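Side-chain contacts in 2-methyl-aconitate isomerase (Shewanella oneidensis, PDB 5K87), which catalyses the cis-trans isomerization of 2-methyl-aconitate in the 2-methylcitrate cycle of propionate breakdown, by base-catalysed proton abstraction and rotation about a carbon-carbon bond: residues F119-G124 and G135-R140; A152-P155 and A160-E163. The protein carries 1 engineered substitution. All coordinates share one frame; numbering follows the deposited sequence.

Contacts 1 and 2 lie side by side, their centres about 7 Å apart, and share one patch of the fold. Contact 1 sets helix 113-122 on strand 135-143 and is buried and wholly apolar, with no hydrogen bond between its segments. Contact 2, nearer the surface, joins the arms of the hairpin of strands 148-157 and 160-161, and there a backbone hydrogen bond from Gln162 to Pro155 accompanies apolar packing of Val154 on Val161. Strands 135-143 and 148-157 are antiparallel neighbours, and Ile121 of contact 1 also packs on Val154 and Val161 of contact 2, extending the apolar layer under the helix. Polar ends in contact 2 reach the second subunit, whereas no other chain touches contact 1.

Contact 1 of 2, residues F119-G124 and G135-R140; sequences FAISNG and GVCTVR
The last turn of helix 113-122 lies over strand 135-143, and the backbones come nearest at Ile121 and Val139, whose CA atoms are 8.1 Å apart, a spacing bridged entirely by side chains. Ile121 reaches across with its longer branch: CG1 is anti to the carbonyl carbon (chi1 -68°), and CD1 extends from it to Val139 CG2 at 3.7 Å and to Cys137 SG at 3.8 Å. The methyl thus rests against two residues that are next but one along the strand and whose side chains start out from the same face of it. Cys137 turns SG anti to its backbone N (chi1 177°), which brings the sulfur alongside both CG1 and CD1 of Ile121, while Val139 offers its CG2 branch. Ile126, in the connection between helix and strand, touches both Ile121 and Val139 and widens this apolar cluster. With an alanine in place of Ile121, Cys137 SG and Val139 CG2 would probably lose their shared partner and a gap would open beneath the helix. At the far side of the turn, Asn123 ND2 donates to Phe119 O at 3.0 Å and also lies over the centre of the Phe119 ring, tying the end of the helix to its own last turn. Between helix and strand, however, no hydrogen bond forms, so attachment here rests on the fit of aliphatic groups and sulfur.

Contact 2 of 2, residues A152-P155 and A160-E163; sequences AHVP and AVQE
Pro155 and Gln162 face each other across the hairpin of strands 148-157 and 160-161, with Gln162 just past the short second strand, their CA atoms 5.4 Å apart. Gln162 N donates to Pro155 O at 2.9 Å in a nearly straight bond (173° at the hydrogen), although the donor stands above the carbonyl plane. The side chain of Gln162 leads outward from this bond: its CB lies 3.6 Å from Pro155 O and 4.0 Å from Pro155 CB, and the side chains cross at about a right angle; Pro155 CG also approaches Gln162 O at 3.5 Å. Gln162 CG continues anti to the backbone N, and a bend at chi2 (71°) then takes the amide away from the proline. At the tip, OE1 accepts from Thr157 OG1, and NE2 donates to Thr164 O and to Phe8 O of the second subunit. Beside this pair, Val154 CG1 packs against Val161 CG1 at 3.9 Å, under helix 113-122, while Pro155 rests on Val179 of strand 179-184. Strand 148-157 runs antiparallel between strands 135-143 and 179-184, and Val161 of its hairpin partner packs on Ala118 and Ser122 of the helix, with Glu163 beyond it salt-bridged to Arg395 of the second subunit.

Contact 1 of 2, residues F119-G124 and G135-R140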
loop_
_atom_site.group_PDB
_atom_site.type_symbol
_atom_site.label_atom_id
_atom_site.label_comp_id
_atom_site.label_asym_id
_atom_site.label_seq_id
_atom_site.Cartn_x
_atom_site.Cartn_y
_atom_site.Cartn_z
ATOM N N PHE A 119 9.761 -5.635 -19.135
ATOM C CA PHE A 119 9.707 -4.219 -19.475
ATOM C C PHE A 119 10.647 -3.920 -20.638
ATOM O O PHE A 119 10.293 -3.193 -21.571
ATOM C CB PHE A 119 10.056 -3.349 -18.264
ATOM C CG PHE A 119 9.990 -1.861 -18.543
ATOM C CD1 PHE A 119 11.033 -1.209 -19.199
ATOM C CD2 PHE A 119 8.892 -1.120 -18.164
ATOM C CE1 PHE A 119 10.973 0.163 -19.456
ATOM C CE2 PHE A 119 8.832 0.251 -18.412
ATOM C CZ PHE A 119 9.873 0.885 -19.043
ATOM N N ALA A 120 11.845 -4.477 -20.584
ATOM C CA ALA A 120 12.831 -4.220 -21.619
ATOM C C ALA A 120 12.332 -4.680 -22.984
ATOM O O ALA A 120 12.461 -3.956 -23.972
ATOM C CB ALA A 120 14.138 -4.893 -21.273
ATOM N N ILE A 121 11.765 -5.878 -23.039
ATOM C CA ILE A 121 11.201 -6.404 -24.277
ATOM C C ILE A 121 10.069 -5.509 -24.783
ATOM O O ILE A 121 10.023 -5.144 -25.960
ATOM C CB ILE A 121 10.683 -7.828 -24.079
ATOM C CG1 ILE A 121 11.854 -8.782 -23.826
ATOM C CG2 ILE A 121 9.851 -8.273 -25.297
ATOM C CD1 ILE A 121 11.448 -10.075 -23.183
ATOM N N SER A 122 9.164 -5.147 -23.887
ATOM C CA SER A 122 7.981 -4.388 -24.257
ATOM C C SER A 122 8.261 -2.948 -24.644
ATOM O O SER A 122 7.406 -2.303 -25.249
ATOM C CB SER A 122 6.970 -4.427 -23.119
ATOM O OG SER A 122 6.552 -5.761 -22.895
ATOM N N ASN A 123 9.433 -2.436 -24.290
ATOM C CA ASN A 123 9.713 -1.011 -24.456
ATOM C C ASN A 123 10.925 -0.697 -25.310
ATOM O O ASN A 123 11.533 0.359 -25.177
ATOM C CB ASN A 123 9.791 -0.325 -23.093
ATOM C CG ASN A 123 8.435 -0.222 -22.440
ATOM O OD1 ASN A 123 7.658 0.680 -22.754
ATOM N ND2 ASN A 123 8.117 -1.168 -21.566
ATOM N N GLY A 124 11.267 -1.623 -26.197
ATOM C CA GLY A 124 12.250 -1.330 -27.224
ATOM C C GLY A 124 13.693 -1.295 -26.761
ATOM O O GLY A 124 14.535 -0.675 -27.414
ATOM N N GLY A 135 8.122 -18.091 -28.278
ATOM C CA GLY A 135 9.123 -18.902 -27.616
ATOM C C GLY A 135 9.619 -18.239 -26.353
ATOM O O GLY A 135 8.815 -17.812 -25.524
ATOM N N VAL A 136 10.936 -18.153 -26.213
ATOM C CA VAL A 136 11.545 -17.590 -25.018
ATOM C C VAL A 136 12.589 -16.572 -25.440
ATOM O O VAL A 136 13.452 -16.869 -26.265
ATOM C CB VAL A 136 12.208 -18.690 -24.161
ATOM C CG1 VAL A 136 12.896 -18.075 -22.943
ATOM C CG2 VAL A 136 11.168 -19.714 -23.720
ATOM N N CYS A 137 12.491 -15.367 -24.885
ATOM C CA CYS A 137 13.503 -14.343 -25.080
ATOM C C CYS A 137 14.409 -14.305 -23.854
ATOM O O CYS A 137 13.962 -13.996 -22.746
ATOM C CB CYS A 137 12.855 -12.975 -25.289
ATOM S SG CYS A 137 14.034 -11.626 -25.450
ATOM N N THR A 138 15.678 -14.628 -24.051
ATOM C CA THR A 138 16.644 -14.607 -22.968
ATOM C C THR A 138 17.241 -13.205 -22.851
ATOM O O THR A 138 18.035 -12.771 -23.695
ATOM C CB THR A 138 17.726 -15.671 -23.201
ATOM O OG1 THR A 138 17.127 -16.970 -23.099
ATOM C CG2 THR A 138 18.836 -15.555 -22.185
ATOM N N VAL A 139 16.817 -12.483 -21.820
ATOM C CA VAL A 139 17.244 -11.105 -21.620
ATOM C C VAL A 139 18.464 -11.087 -20.719
ATOM O O VAL A 139 18.416 -11.579 -19.582
ATOM C CB VAL A 139 16.123 -10.251 -20.991
ATOM C CG1 VAL A 139 16.585 -8.818 -20.834
ATOM C CG2 VAL A 139 14.874 -10.307 -21.851
ATOM N N ARG A 140 19.553 -10.518 -21.225
ATOM C CA ARG A 140 20.799 -10.431 -20.480
ATOM C C ARG A 140 20.863 -9.065 -19.810
ATOM O O ARG A 140 21.035 -8.036 -20.467
ATOM C CB ARG A 140 21.989 -10.652 -21.418
ATOM C CG ARG A 140 21.922 -11.992 -22.176
ATOM C CD ARG A 140 22.848 -12.018 -23.395
ATOM N NE ARG A 140 22.485 -10.979 -24.352
ATOM C CZ ARG A 140 23.225 -10.626 -25.398
ATOM N NH1 ARG A 140 24.385 -11.228 -25.630
ATOM N NH2 ARG A 140 22.809 -9.659 -26.203
#

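Contact 2 of 2, residues A152-P155 and A160-E163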
loop_
_atom_site.group_PDB
_atom_site.type_symbol
_atom_site.label_atom_id
_atom_site.label_comp_id
_atom_site.label_asym_id
_atom_site.label_seq_id
_atom_site.Cartn_x
_atom_site.Cartn_y
_atom_site.Cartn_z
ATOM N N ALA A 152 17.051 -13.169 -17.531
ATOM C CA ALA A 152 15.625 -13.447 -17.390
ATOM C C ALA A 152 15.118 -14.130 -18.650
ATOM O O ALA A 152 15.271 -13.593 -19.745
ATOM C CB ALA A 152 14.852 -12.171 -17.141
ATOM N N HIS A 153 14.542 -15.316 -18.500
ATOM C CA HIS A 153 13.990 -16.053 -19.632
ATOM C C HIS A 153 12.514 -15.718 -19.732
ATOM O O HIS A 153 11.687 -16.290 -19.029
ATOM C CB HIS A 153 14.205 -17.559 -19.460
ATOM C CG HIS A 153 15.641 -17.944 -19.306
ATOM N ND1 HIS A 153 16.512 -18.009 -20.371
ATOM C CD2 HIS A 153 16.358 -18.279 -18.210
ATOM C CE1 HIS A 153 17.706 -18.377 -19.937
ATOM N NE2 HIS A 153 17.640 -18.542 -18.630
ATOM N N VAL A 154 12.195 -14.769 -20.603
ATOM C CA VAL A 154 10.838 -14.243 -20.680
ATOM C C VAL A 154 10.074 -14.895 -21.824
ATOM O O VAL A 154 10.530 -14.861 -22.962
ATOM C CB VAL A 154 10.849 -12.720 -20.870
ATOM C CG1 VAL A 154 9.429 -12.168 -20.886
ATOM C CG2 VAL A 154 11.696 -12.054 -19.780
ATOM N N PRO A 155 8.909 -15.479 -21.528
ATOM C CA PRO A 155 8.134 -16.110 -22.601
ATOM C C PRO A 155 7.502 -15.080 -23.530
ATOM O O PRO A 155 7.062 -14.006 -23.090
ATOM C CB PRO A 155 7.064 -16.894 -21.846
ATOM C CG PRO A 155 6.886 -16.138 -20.557
ATOM C CD PRO A 155 8.261 -15.620 -20.211
ATOM N N ALA A 160 5.010 -10.477 -28.399
ATOM C CA ALA A 160 4.871 -9.676 -27.185
ATOM C C ALA A 160 5.101 -10.560 -25.977
ATOM O O ALA A 160 4.992 -11.782 -26.065
ATOM C CB ALA A 160 3.496 -9.035 -27.118
ATOM N N VAL A 161 5.418 -9.944 -24.840
ATOM C CA VAL A 161 5.582 -10.694 -23.608
ATOM C C VAL A 161 4.314 -11.491 -23.306
ATOM O O VAL A 161 3.194 -10.963 -23.391
ATOM C CB VAL A 161 5.932 -9.761 -22.432
ATOM C CG1 VAL A 161 5.903 -10.525 -21.115
ATOM C CG2 VAL A 161 7.296 -9.102 -22.662
ATOM N N GLN A 162 4.496 -12.762 -22.973
ATOM C CA GLN A 162 3.423 -13.576 -22.458
ATOM C C GLN A 162 3.399 -13.364 -20.943
ATOM O O GLN A 162 4.260 -13.875 -20.231
ATOM C CB GLN A 162 3.674 -15.046 -22.806
ATOM C CG GLN A 162 2.695 -16.017 -22.165
ATOM C CD GLN A 162 1.304 -15.932 -22.775
ATOM O OE1 GLN A 162 1.149 -15.969 -23.999
ATOM N NE2 GLN A 162 0.292 -15.801 -21.928
ATOM N N GLU A 163 2.437 -12.586 -20.459
ATOM C CA GLU A 163 2.361 -12.241 -19.041
ATOM C C GLU A 163 1.581 -13.271 -18.247
ATOM O O GLU A 163 1.950 -13.634 -17.133
ATOM C CB GLU A 163 1.654 -10.895 -18.866
ATOM C CG GLU A 163 2.287 -9.726 -19.557
ATOM C CD GLU A 163 1.617 -8.438 -19.123
ATOM O OE1 GLU A 163 0.485 -8.138 -19.590
ATOM O OE2 GLU A 163 2.199 -7.735 -18.256
#